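Local coordinates for synaptonemal complex protein 2 (Mus musculus, PDB 5IWZ) that is a major component of the axial and lateral elements of synaptonemal complexes and is required for SYCP3 insertion and normal meiotic chromosome synapsis, at residues C159-I163 and L202-M206; M179-D184 and E224-M229; L291-L296 and I365-K371; E339-Y344 and T356-N361. All coordinates share one frame. Numbering follows the deposited sequence.

Contacts 1 and 2 lie in the helical part of this N-terminal piece of the protein, which is consistent with an armadillo-like repeat, contacts 3 and 4 in the Spt16M-like, PH-related beta domain that follows. The first pair interleaves along the chain: helices 144-163 and 169-185 pack on helices 197-212 and 216-229 respectively. Their centres are 13 Å apart, and Met203 CE lies 3.6 Å from Met229 CB, so they share one core. Contact 4 is nested inside the loop closed by contact 3, 14 Å away between centres, and both reach the same antiparallel sheet. The helical and beta pairs do not touch, their nearest atoms being about 18 to 25 Å apart, and each belongs to a different part of the chain.

Contact 1 (C159-I163 and L202-M206); sequences CALVI and LMSNM
This is a near-parallel helix-helix packing in the alpha-helical part of the chain, between the C-terminal turn of helix 144-163 and the middle of helix 197-212. The two short segments are regular alpha helix, with axes 9.7 Å apart at closest and N-to-C directions 29° apart. Cys159 sits opposite Leu202 (CA to CA 6.6 Å) and Ile163 opposite Met206 (CA to CA 6.0 Å), so the i, i+4 positions of the two helices match. Ile163, in the mt rotamer, sets its CD1 against one turn of the partner: 3.3 Å from Leu202 O, 3.6 Å from Asn205 CB and 3.6 Å from Met206 CG. Met206 (chi1 m, chi2 t) brings SD to 3.5 Å from Cys159 SG and CE to 4.3 Å from Val162 CG1, while Leu202 CD1 is 4.2 Å from Cys159 CB. Such apolar packing between helices i and i+2 is consistent with an armadillo-like solenoid. Cys159 and Val162 also face helix 169-185, and Val162 and Met206 both meet Ile222 of helix 216-229.

Contact 2 (M179-D184 and E224-M229); sequences MNLMLD and EALCRM
Arg228 lies across the side of helix 169-185, its CD 3.9 Å from Leu183 CB and 3.6 Å from Asn180 OD1, and has the largest buried area in the contact. Its chi1 m, chi2 t side chain carries the guanidinium to where Asn180 O lies over one face. Both segments are alpha helix, on helices 169-185 and 216-229, running nearly parallel: the axes approach to 9.9 Å at 20°, with Asn180 opposite Ala225 (CA to CA 5.9 Å) and Leu183 opposite Arg228 (CA to CA 6.7 Å). The small Ala225 permits the close approach, its CA 3.2 Å from Asn180 OD1 and its CB 3.5 Å from Met179 CE. Leu183, rotamer mt, places CD1 3.8 Å from Met229 CG. Met179 and Met229 also touch Met206 and Met203 of helix 197-212, so the pair is part of the layered helical packing expected of an armadillo-like repeat. Asn180 ND2 is hydrogen-bonded to Gly221 O. Within its own helix, one turn back, Arg228 NH1 forms a salt bridge with Glu224 OE2 at 2.6 Å, weak as a hydrogen bond; NH2 lies near Asp184 OD1, but the two are modelled too close for their positions to be trusted. The chemistry is thus graded, from buried Met179 and Ala225, through Leu183 and Met229, to a charged edge where Arg228 pairs with Glu224 and lies near Asp184.

Contact 3 (L291-L296 and I365-K371); sequences LGKYEL and ISKKEGK
Leu291, Lys368 and Tyr294 bury the most surface where two tight hairpin turns face each other. Leu291, at the end of strand 288-291, is in the tp rotamer and points into the second hairpin: CD2 lies 3.5 Å from Lys368 O and 4.0 Å from Ile365 CB, and CD1 is 3.7 Å from Gly370 CA. A CB on Gly370 would clash with that CD1, so the bare glycine gives Leu291 its room. The first turn, Leu291 to Tyr294, is type II', with Gly292 at positive phi (62°/-124°) and paired hydrogen bonds Leu291 N to Tyr294 O (3.0 Å) and Tyr294 N to Leu291 O (3.1 Å). The second, Ile365 to Lys368, is type I', with Ser366 (47°/56°) and Lys367 (56°/19°) at its corners and Ile365 N to Lys368 O at 2.7 Å. These are two-residue beta hairpins of the Spt16M-like, PH-related domain; the first edges its five-strand sheet, and the second links strands 362-365 and 368-370. Across the gap, Tyr294 and Lys368 lie with CA atoms 7.3 Å apart, too far for backbone pairing, and side chains fill the space. Lys368 CG sits over the Tyr294 ring face in a CH-pi contact, 4.2 Å from the centroid, and the ammonium reaches on to a weak hydrogen bond, NZ to Glu295 O at 3.1 Å. Leu296 CD2 meets Ile365 CG2 at 4.4 Å, while Ile365 also touches Ile322.

Contact 4 (E339-Y344 and T356-N361); sequences EKVQMY and TLTLKN
Strands 341-349 and 352-359 form an antiparallel hairpin in the Spt16M-like, PH-related domain, and this end of it carries a classic beta bulge. Gln342 and Met343 both face Thr358: Thr358 O accepts Gln342 N at 2.8 Å and, weakly, Met343 N at 3.4 Å, whereas Thr358 N donates to Met343 O at 2.8 Å. Gln342, the first bulge residue, has near-helical angles (-71°/-46°), as in classic bulges. The bulge shifts the register by one between the non-hydrogen-bonded pairs Tyr344-Leu357 (CA to CA 4.4 Å) and Val341-Leu359 (CA to CA 4.5 Å); Met343-Thr358 is the hydrogen-bonded pair. Beyond it, Lys360 N donates to Lys340 O at 2.8 Å, and Leu359 CA adds a CH...O contact to the same oxygen at 3.3 Å. Val341 O accepts no hydrogen bond from the partner strand; instead a water donates to it at 2.6 Å and accepts from Lys360 NZ at 3.1 Å. A second water accepts from Lys340 NZ (2.5 Å) and Asn361 ND2 (3.1 Å). Leu359 O is taken by Lys371 NZ. On the buried side Leu357, rotamer mt, sets CD2 3.6 Å from Tyr344 CB and 4.4 Å from Val341 CG1, and Val341 CG2 lies 4.2 Å from Leu359 CD2; all three aliphatic residues pack on Val336. Main-chain pairing therefore sets the bulged register, water bridges serve polar groups at the exposed end, and aliphatic side chains seal the inner face.

Contact 1 (C159-I163 and L202-M206)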
loop_
_atom_site.group_PDB
_atom_site.type_symbol
_atom_site.label_atom_id
_atom_site.label_comp_id
_atom_site.label_asym_id
_atom_site.label_seq_id
_atom_site.Cartn_x
_atom_site.Cartn_y
_atom_site.Cartn_z
ATOM N N CYS A 159 -9.287 5.584 4.873
ATOM C CA CYS A 159 -10.259 4.586 5.322
ATOM C C CYS A 159 -11.352 4.377 4.281
ATOM O O CYS A 159 -11.727 3.234 3.973
ATOM C CB CYS A 159 -10.879 4.999 6.662
ATOM S SG CYS A 159 -9.771 5.013 8.087
ATOM N N ALA A 160 -11.894 5.476 3.741
ATOM C CA ALA A 160 -12.896 5.351 2.688
ATOM C C ALA A 160 -12.334 4.589 1.492
ATOM O O ALA A 160 -13.010 3.714 0.932
ATOM C CB ALA A 160 -13.399 6.739 2.271
ATOM N N LEU A 161 -11.083 4.883 1.114
ATOM C CA LEU A 161 -10.438 4.199 -0.006
ATOM C C LEU A 161 -10.270 2.713 0.267
ATOM O O LEU A 161 -10.431 1.880 -0.638
ATOM C CB LEU A 161 -9.073 4.834 -0.282
ATOM C CG LEU A 161 -8.292 4.441 -1.539
ATOM C CD1 LEU A 161 -9.037 4.891 -2.791
ATOM C CD2 LEU A 161 -6.887 5.039 -1.527
ATOM N N VAL A 162 -9.909 2.364 1.502
ATOM C CA VAL A 162 -9.667 0.972 1.859
ATOM C C VAL A 162 -10.978 0.195 1.907
ATOM O O VAL A 162 -11.016 -0.992 1.569
ATOM C CB VAL A 162 -8.890 0.908 3.190
ATOM C CG1 VAL A 162 -8.867 -0.497 3.741
ATOM C CG2 VAL A 162 -7.450 1.382 2.983
ATOM N N ILE A 163 -12.073 0.856 2.284
ATOM C CA ILE A 163 -13.380 0.210 2.331
ATOM C C ILE A 163 -13.988 0.009 0.947
ATOM O O ILE A 163 -14.855 -0.861 0.779
ATOM C CB ILE A 163 -14.315 1.056 3.215
ATOM C CG1 ILE A 163 -13.898 0.968 4.684
ATOM C CG2 ILE A 163 -15.764 0.656 3.063
ATOM C CD1 ILE A 163 -14.562 2.044 5.544
ATOM N N LEU A 202 -16.910 4.825 9.607
ATOM C CA LEU A 202 -15.836 4.262 8.789
ATOM C C LEU A 202 -15.207 3.053 9.467
ATOM O O LEU A 202 -14.997 2.008 8.836
ATOM C CB LEU A 202 -14.771 5.321 8.497
ATOM C CG LEU A 202 -15.195 6.372 7.471
ATOM C CD1 LEU A 202 -14.159 7.493 7.381
ATOM C CD2 LEU A 202 -15.413 5.714 6.116
ATOM N N MET A 203 -14.904 3.175 10.761
ATOM C CA MET A 203 -14.278 2.069 11.466
ATOM C C MET A 203 -15.190 0.861 11.532
ATOM O O MET A 203 -14.715 -0.279 11.500
ATOM C CB MET A 203 -13.883 2.502 12.863
ATOM C CG MET A 203 -12.696 3.406 12.877
ATOM S SD MET A 203 -12.444 3.862 14.587
ATOM C CE MET A 203 -11.013 2.905 15.011
ATOM N N SER A 204 -16.496 1.083 11.628
ATOM C CA SER A 204 -17.419 -0.043 11.586
ATOM C C SER A 204 -17.393 -0.713 10.214
ATOM O O SER A 204 -17.371 -1.952 10.113
ATOM C CB SER A 204 -18.829 0.431 11.945
ATOM O OG SER A 204 -19.657 -0.679 12.208
ATOM N N ASN A 205 -17.367 0.086 9.142
ATOM C CA ASN A 205 -17.283 -0.505 7.808
ATOM C C ASN A 205 -15.921 -1.140 7.556
ATOM O O ASN A 205 -15.815 -2.069 6.746
ATOM C CB ASN A 205 -17.600 0.540 6.745
ATOM C CG ASN A 205 -18.975 1.159 6.943
ATOM O OD1 ASN A 205 -19.910 0.490 7.383
ATOM N ND2 ASN A 205 -19.096 2.438 6.642
ATOM N N MET A 206 -14.876 -0.663 8.233
ATOM C CA MET A 206 -13.576 -1.310 8.122
ATOM C C MET A 206 -13.610 -2.708 8.723
ATOM O O MET A 206 -13.128 -3.668 8.106
ATOM C CB MET A 206 -12.509 -0.451 8.790
ATOM C CG MET A 206 -12.310 0.885 8.087
ATOM S SD MET A 206 -10.931 1.781 8.780
ATOM C CE MET A 206 -9.652 1.248 7.620
#

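Contact 2 (M179-D184 and E224-M229)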
loop_
_atom_site.group_PDB
_atom_site.type_symbol
_atom_site.label_atom_id
_atom_site.label_comp_id
_atom_site.label_asym_id
_atom_site.label_seq_id
_atom_site.Cartn_x
_atom_site.Cartn_y
_atom_site.Cartn_z
ATOM N N MET A 179 -1.105 5.083 6.037
ATOM C CA MET A 179 -1.928 5.498 7.170
ATOM C C MET A 179 -1.400 4.939 8.488
ATOM O O MET A 179 -1.352 5.656 9.499
ATOM C CB MET A 179 -3.385 5.081 6.971
ATOM C CG MET A 179 -4.221 5.325 8.238
ATOM S SD MET A 179 -6.001 5.167 8.038
ATOM C CE MET A 179 -6.194 3.392 7.989
ATOM N N ASN A 180 -0.998 3.661 8.496
ATOM C CA ASN A 180 -0.455 3.061 9.712
ATOM C C ASN A 180 0.869 3.703 10.111
ATOM O O ASN A 180 1.159 3.834 11.303
ATOM C CB ASN A 180 -0.336 1.533 9.532
ATOM C CG ASN A 180 -1.676 0.844 9.756
ATOM O OD1 ASN A 180 -2.423 1.255 10.628
ATOM N ND2 ASN A 180 -2.006 -0.158 8.946
ATOM N N LEU A 181 1.663 4.130 9.139
ATOM C CA LEU A 181 2.859 4.908 9.437
ATOM C C LEU A 181 2.510 6.244 10.084
ATOM O O LEU A 181 3.162 6.661 11.048
ATOM C CB LEU A 181 3.655 5.109 8.142
ATOM C CG LEU A 181 4.930 5.940 8.156
ATOM C CD1 LEU A 181 6.051 5.142 8.797
ATOM C CD2 LEU A 181 5.299 6.324 6.731
ATOM N N MET A 182 1.476 6.922 9.586
ATOM C CA MET A 182 1.088 8.201 10.174
ATOM C C MET A 182 0.572 8.019 11.596
ATOM O O MET A 182 0.883 8.815 12.492
ATOM C CB MET A 182 0.025 8.874 9.307
ATOM C CG MET A 182 0.516 9.198 7.908
ATOM S SD MET A 182 -0.568 10.242 6.915
ATOM C CE MET A 182 -2.158 9.465 7.052
ATOM N N LEU A 183 -0.231 6.981 11.820
ATOM C CA LEU A 183 -0.703 6.724 13.169
ATOM C C LEU A 183 0.449 6.335 14.085
ATOM O O LEU A 183 0.396 6.616 15.283
ATOM C CB LEU A 183 -1.775 5.645 13.134
ATOM C CG LEU A 183 -3.004 5.937 12.275
ATOM C CD1 LEU A 183 -3.837 4.676 12.118
ATOM C CD2 LEU A 183 -3.834 7.044 12.912
ATOM N N ASP A 184 1.514 5.738 13.527
ATOM C CA ASP A 184 2.612 5.226 14.349
ATOM C C ASP A 184 3.302 6.333 15.136
ATOM O O ASP A 184 3.635 6.147 16.311
ATOM C CB ASP A 184 3.639 4.496 13.481
ATOM C CG ASP A 184 4.711 3.798 14.313
ATOM O OD1 ASP A 184 4.339 3.223 15.357
ATOM O OD2 ASP A 184 5.908 3.816 13.934
ATOM N N GLU A 224 -4.658 -3.622 12.148
ATOM C CA GLU A 224 -3.630 -2.775 12.743
ATOM C C GLU A 224 -4.109 -1.341 12.869
ATOM O O GLU A 224 -3.905 -0.705 13.910
ATOM C CB GLU A 224 -2.341 -2.818 11.921
ATOM C CG GLU A 224 -1.305 -1.781 12.378
ATOM C CD GLU A 224 -0.039 -1.762 11.523
ATOM O OE1 GLU A 224 0.068 -2.591 10.588
ATOM O OE2 GLU A 224 0.852 -0.920 11.788
ATOM N N ALA A 225 -4.752 -0.815 11.824
ATOM C CA ALA A 225 -5.275 0.545 11.911
ATOM C C ALA A 225 -6.318 0.655 13.024
ATOM O O ALA A 225 -6.287 1.594 13.828
ATOM C CB ALA A 225 -5.863 0.980 10.563
ATOM N N LEU A 226 -7.249 -0.306 13.088
ATOM C CA LEU A 226 -8.290 -0.255 14.109
ATOM C C LEU A 226 -7.691 -0.309 15.505
ATOM O O LEU A 226 -8.174 0.372 16.417
ATOM C CB LEU A 226 -9.305 -1.386 13.913
ATOM C CG LEU A 226 -10.193 -1.299 12.656
ATOM C CD1 LEU A 226 -11.013 -2.569 12.459
ATOM C CD2 LEU A 226 -11.098 -0.052 12.635
ATOM N N CYS A 227 -6.623 -1.088 15.690
ATOM C CA CYS A 227 -6.023 -1.194 17.018
ATOM C C CYS A 227 -5.155 0.016 17.361
ATOM O O CYS A 227 -5.020 0.358 18.543
ATOM C CB CYS A 227 -5.220 -2.496 17.136
ATOM S SG CYS A 227 -6.262 -4.008 17.104
ATOM N N ARG A 228 -4.570 0.676 16.362
ATOM C CA ARG A 228 -3.841 1.912 16.627
ATOM C C ARG A 228 -4.785 3.049 17.004
ATOM O O ARG A 228 -4.409 3.927 17.788
ATOM C CB ARG A 228 -3.010 2.326 15.412
ATOM C CG ARG A 228 -1.947 1.331 14.974
ATOM C CD ARG A 228 -1.014 1.928 13.906
ATOM N NE ARG A 228 0.215 2.329 14.566
ATOM C CZ ARG A 228 1.338 1.635 14.541
ATOM N NH1 ARG A 228 1.418 0.517 13.829
ATOM N NH2 ARG A 228 2.387 2.079 15.214
ATOM N N MET A 229 -6.004 3.053 16.467
ATOM C CA MET A 229 -6.959 4.130 16.719
ATOM C C MET A 229 -7.901 3.859 17.890
ATOM O O MET A 229 -8.712 4.736 18.213
ATOM C CB MET A 229 -7.792 4.417 15.459
ATOM C CG MET A 229 -6.959 4.884 14.264
ATOM S SD MET A 229 -7.945 5.565 12.910
ATOM C CE MET A 229 -8.857 4.104 12.396
#

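Contact 3 (L291-L296 and I365-K371)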
loop_
_atom_site.group_PDB
_atom_site.type_symbol
_atom_site.label_atom_id
_atom_site.label_comp_id
_atom_site.label_asym_id
_atom_site.label_seq_id
_atom_site.Cartn_x
_atom_site.Cartn_y
_atom_site.Cartn_z
ATOM N N LEU A 291 12.732 -21.304 -3.578
ATOM C CA LEU A 291 12.895 -20.487 -4.783
ATOM C C LEU A 291 13.993 -21.128 -5.620
ATOM O O LEU A 291 15.166 -21.070 -5.245
ATOM C CB LEU A 291 13.253 -19.046 -4.427
ATOM C CG LEU A 291 13.615 -18.168 -5.620
ATOM C CD1 LEU A 291 12.414 -18.106 -6.552
ATOM C CD2 LEU A 291 13.977 -16.765 -5.149
ATOM N N GLY A 292 13.625 -21.735 -6.748
ATOM C CA GLY A 292 14.610 -22.517 -7.477
ATOM C C GLY A 292 15.075 -23.665 -6.593
ATOM O O GLY A 292 14.266 -24.451 -6.082
ATOM N N LYS A 293 16.385 -23.758 -6.366
ATOM C CA LYS A 293 16.939 -24.808 -5.520
ATOM C C LYS A 293 17.142 -24.383 -4.069
ATOM O O LYS A 293 17.533 -25.218 -3.251
ATOM C CB LYS A 293 18.275 -25.303 -6.091
ATOM N N TYR A 294 16.899 -23.122 -3.720
ATOM C CA TYR A 294 17.256 -22.609 -2.400
ATOM C C TYR A 294 16.064 -22.667 -1.451
ATOM O O TYR A 294 14.992 -22.137 -1.759
ATOM C CB TYR A 294 17.760 -21.171 -2.491
ATOM C CG TYR A 294 18.783 -20.911 -3.573
ATOM C CD1 TYR A 294 18.443 -20.181 -4.705
ATOM C CD2 TYR A 294 20.092 -21.370 -3.457
ATOM C CE1 TYR A 294 19.367 -19.925 -5.694
ATOM C CE2 TYR A 294 21.028 -21.119 -4.448
ATOM C CZ TYR A 294 20.657 -20.393 -5.565
ATOM O OH TYR A 294 21.575 -20.135 -6.559
ATOM N N GLU A 295 16.260 -23.266 -0.281
ATOM C CA GLU A 295 15.187 -23.307 0.704
ATOM C C GLU A 295 15.016 -21.931 1.338
ATOM O O GLU A 295 15.992 -21.302 1.752
ATOM C CB GLU A 295 15.455 -24.371 1.775
ATOM C CG GLU A 295 14.356 -24.457 2.852
ATOM C CD GLU A 295 14.380 -25.768 3.660
ATOM O OE1 GLU A 295 15.456 -26.401 3.757
ATOM O OE2 GLU A 295 13.320 -26.163 4.200
ATOM N N LEU A 296 13.778 -21.454 1.388
ATOM C CA LEU A 296 13.466 -20.199 2.055
ATOM C C LEU A 296 13.351 -20.439 3.555
ATOM O O LEU A 296 12.946 -21.520 3.994
ATOM C CB LEU A 296 12.156 -19.623 1.516
ATOM C CG LEU A 296 12.090 -19.441 -0.002
ATOM C CD1 LEU A 296 10.713 -18.944 -0.414
ATOM C CD2 LEU A 296 13.158 -18.462 -0.450
ATOM N N ILE A 365 14.603 -13.149 -3.800
ATOM C CA ILE A 365 14.074 -13.194 -2.443
ATOM C C ILE A 365 15.227 -13.551 -1.520
ATOM O O ILE A 365 15.869 -14.591 -1.703
ATOM C CB ILE A 365 12.923 -14.208 -2.301
ATOM C CG1 ILE A 365 11.798 -13.905 -3.291
ATOM C CG2 ILE A 365 12.365 -14.191 -0.899
ATOM C CD1 ILE A 365 10.632 -14.846 -3.166
ATOM N N SER A 366 15.487 -12.689 -0.540
ATOM C CA SER A 366 16.590 -12.831 0.415
ATOM C C SER A 366 17.906 -13.165 -0.293
ATOM O O SER A 366 18.577 -14.156 0.000
ATOM C CB SER A 366 16.257 -13.862 1.503
ATOM O OG SER A 366 15.638 -15.027 0.985
ATOM N N LYS A 367 18.270 -12.293 -1.235
ATOM C CA LYS A 367 19.515 -12.380 -2.006
ATOM C C LYS A 367 19.671 -13.707 -2.748
ATOM O O LYS A 367 20.784 -14.061 -3.148
ATOM C CB LYS A 367 20.751 -12.119 -1.130
ATOM C CG LYS A 367 21.254 -10.674 -1.230
ATOM C CD LYS A 367 22.200 -10.464 -2.423
ATOM C CE LYS A 367 22.647 -9.008 -2.545
ATOM N NZ LYS A 367 23.102 -8.463 -1.242
ATOM N N LYS A 368 18.580 -14.445 -2.951
ATOM C CA LYS A 368 18.553 -15.598 -3.842
ATOM C C LYS A 368 17.610 -15.299 -5.001
ATOM O O LYS A 368 16.673 -14.512 -4.859
ATOM C CB LYS A 368 18.102 -16.859 -3.109
ATOM C CG LYS A 368 19.082 -17.335 -2.045
ATOM C CD LYS A 368 18.332 -18.025 -0.912
ATOM C CE LYS A 368 19.246 -18.921 -0.095
ATOM N NZ LYS A 368 18.508 -20.031 0.556
ATOM N N GLU A 369 17.867 -15.915 -6.154
ATOM C CA GLU A 369 17.075 -15.664 -7.350
ATOM C C GLU A 369 16.586 -16.966 -7.967
ATOM O O GLU A 369 17.229 -18.009 -7.857
ATOM C CB GLU A 369 17.853 -14.906 -8.417
ATOM C CG GLU A 369 18.713 -13.793 -7.920
ATOM C CD GLU A 369 19.581 -13.245 -9.034
ATOM O OE1 GLU A 369 20.670 -13.806 -9.278
ATOM O OE2 GLU A 369 19.188 -12.264 -9.696
ATOM N N GLY A 370 15.442 -16.880 -8.632
ATOM C CA GLY A 370 14.893 -18.030 -9.312
ATOM C C GLY A 370 13.655 -17.635 -10.086
ATOM O O GLY A 370 13.140 -16.519 -9.968
ATOM N N LYS A 371 13.156 -18.605 -10.840
ATOM C CA LYS A 371 12.012 -18.460 -11.718
ATOM C C LYS A 371 10.881 -19.386 -11.313
ATOM O O LYS A 371 9.829 -19.387 -11.955
ATOM C CB LYS A 371 12.430 -18.769 -13.170
ATOM C CG LYS A 371 11.657 -18.011 -14.239
ATOM C CD LYS A 371 12.069 -18.476 -15.640
ATOM C CE LYS A 371 11.403 -17.649 -16.755
ATOM N NZ LYS A 371 9.984 -18.069 -17.054
#

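Contact 4 (E339-Y344 and T356-N361)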
loop_
_atom_site.group_PDB
_atom_site.type_symbol
_atom_site.label_atom_id
_atom_site.label_comp_id
_atom_site.label_asym_id
_atom_site.label_seq_id
_atom_site.Cartn_x
_atom_site.Cartn_y
_atom_site.Cartn_z
ATOM N N GLU A 339 -0.644 -12.338 -12.366
ATOM C CA GLU A 339 -0.054 -11.953 -13.637
ATOM C C GLU A 339 1.419 -12.346 -13.731
ATOM O O GLU A 339 1.961 -12.375 -14.830
ATOM C CB GLU A 339 -0.218 -10.446 -13.865
ATOM C CG GLU A 339 0.650 -9.591 -12.963
ATOM C CD GLU A 339 -0.101 -9.000 -11.760
ATOM O OE1 GLU A 339 -1.215 -9.483 -11.409
ATOM O OE2 GLU A 339 0.455 -8.057 -11.155
ATOM N N LYS A 340 2.077 -12.647 -12.611
ATOM C CA LYS A 340 3.467 -13.089 -12.641
ATOM C C LYS A 340 3.617 -14.600 -12.861
ATOM O O LYS A 340 4.741 -15.080 -13.032
ATOM C CB LYS A 340 4.148 -12.704 -11.333
ATOM C CG LYS A 340 5.116 -11.557 -11.422
ATOM C CD LYS A 340 5.965 -11.504 -10.168
ATOM C CE LYS A 340 6.345 -10.080 -9.793
ATOM N NZ LYS A 340 7.404 -10.044 -8.733
ATOM N N VAL A 341 2.529 -15.359 -12.851
ATOM C CA VAL A 341 2.583 -16.820 -12.910
ATOM C C VAL A 341 2.360 -17.233 -14.362
ATOM O O VAL A 341 1.308 -16.948 -14.947
ATOM C CB VAL A 341 1.544 -17.453 -11.966
ATOM C CG1 VAL A 341 1.461 -18.976 -12.160
ATOM C CG2 VAL A 341 1.884 -17.123 -10.507
ATOM N N GLN A 342 3.378 -17.846 -14.958
ATOM C CA GLN A 342 3.253 -18.426 -16.295
ATOM C C GLN A 342 2.383 -19.682 -16.281
ATOM O O GLN A 342 1.515 -19.852 -17.144
ATOM C CB GLN A 342 4.641 -18.741 -16.855
ATOM C CG GLN A 342 4.623 -19.082 -18.347
ATOM C CD GLN A 342 6.004 -19.320 -18.894
ATOM O OE1 GLN A 342 6.683 -20.250 -18.481
ATOM N NE2 GLN A 342 6.439 -18.466 -19.813
ATOM N N MET A 343 2.615 -20.586 -15.332
ATOM C CA MET A 343 1.708 -21.707 -15.086
ATOM C C MET A 343 2.150 -22.393 -13.800
ATOM O O MET A 343 3.206 -22.089 -13.235
ATOM C CB MET A 343 1.634 -22.712 -16.258
ATOM C CG MET A 343 2.865 -23.525 -16.594
ATOM S SD MET A 343 2.581 -24.674 -18.005
ATOM C CE MET A 343 2.232 -23.513 -19.332
ATOM N N TYR A 344 1.316 -23.316 -13.333
ATOM C CA TYR A 344 1.644 -24.081 -12.142
ATOM C C TYR A 344 1.180 -25.513 -12.302
ATOM O O TYR A 344 0.327 -25.828 -13.136
ATOM C CB TYR A 344 1.013 -23.471 -10.887
ATOM C CG TYR A 344 -0.490 -23.604 -10.771
ATOM C CD1 TYR A 344 -1.076 -24.709 -10.134
ATOM C CD2 TYR A 344 -1.325 -22.604 -11.245
ATOM C CE1 TYR A 344 -2.456 -24.808 -10.005
ATOM C CE2 TYR A 344 -2.692 -22.687 -11.118
ATOM C CZ TYR A 344 -3.264 -23.786 -10.502
ATOM O OH TYR A 344 -4.648 -23.854 -10.394
ATOM N N THR A 356 4.108 -26.265 -7.577
ATOM C CA THR A 356 5.208 -25.658 -8.318
ATOM C C THR A 356 4.668 -24.521 -9.171
ATOM O O THR A 356 3.838 -24.763 -10.053
ATOM C CB THR A 356 5.896 -26.688 -9.210
ATOM O OG1 THR A 356 6.347 -27.771 -8.400
ATOM C CG2 THR A 356 7.116 -26.061 -9.921
ATOM N N LEU A 357 5.126 -23.291 -8.899
ATOM C CA LEU A 357 4.745 -22.097 -9.662
ATOM C C LEU A 357 5.893 -21.711 -10.575
ATOM O O LEU A 357 6.980 -21.388 -10.092
ATOM C CB LEU A 357 4.432 -20.902 -8.760
ATOM C CG LEU A 357 3.326 -20.892 -7.703
ATOM C CD1 LEU A 357 3.371 -19.551 -6.933
ATOM C CD2 LEU A 357 1.973 -21.114 -8.355
ATOM N N THR A 358 5.656 -21.741 -11.880
ATOM C CA THR A 358 6.613 -21.213 -12.845
ATOM C C THR A 358 6.286 -19.740 -13.055
ATOM O O THR A 358 5.180 -19.411 -13.488
ATOM C CB THR A 358 6.540 -21.985 -14.162
ATOM O OG1 THR A 358 6.862 -23.354 -13.927
ATOM C CG2 THR A 358 7.520 -21.424 -15.195
ATOM N N LEU A 359 7.225 -18.861 -12.725
ATOM C CA LEU A 359 7.014 -17.426 -12.876
ATOM C C LEU A 359 7.461 -16.935 -14.252
ATOM O O LEU A 359 8.352 -17.508 -14.879
ATOM C CB LEU A 359 7.768 -16.658 -11.798
ATOM C CG LEU A 359 7.513 -17.115 -10.356
ATOM C CD1 LEU A 359 8.346 -16.254 -9.430
ATOM C CD2 LEU A 359 6.036 -17.033 -9.993
ATOM N N LYS A 360 6.835 -15.849 -14.705
ATOM C CA LYS A 360 7.140 -15.261 -16.001
ATOM C C LYS A 360 8.469 -14.521 -16.015
ATOM O O LYS A 360 8.911 -14.111 -17.095
ATOM C CB LYS A 360 6.019 -14.302 -16.427
ATOM C CG LYS A 360 4.751 -14.999 -16.865
ATOM C CD LYS A 360 3.623 -14.026 -17.202
ATOM C CE LYS A 360 2.351 -14.803 -17.497
ATOM N NZ LYS A 360 1.173 -13.967 -17.881
ATOM N N ASN A 361 9.111 -14.330 -14.862
ATOM C CA ASN A 361 10.455 -13.767 -14.861
ATOM C C ASN A 361 11.167 -14.175 -13.583
ATOM O O ASN A 361 10.539 -14.611 -12.612
ATOM C CB ASN A 361 10.431 -12.237 -15.017
ATOM C CG ASN A 361 9.579 -11.550 -13.977
ATOM O OD1 ASN A 361 8.393 -11.287 -14.209
ATOM N ND2 ASN A 361 10.179 -11.236 -12.821
HETATM O O HOH W 1 9.274 -9.582 -10.392
HETATM O O HOH W 2 -0.493 -15.177 -15.500
#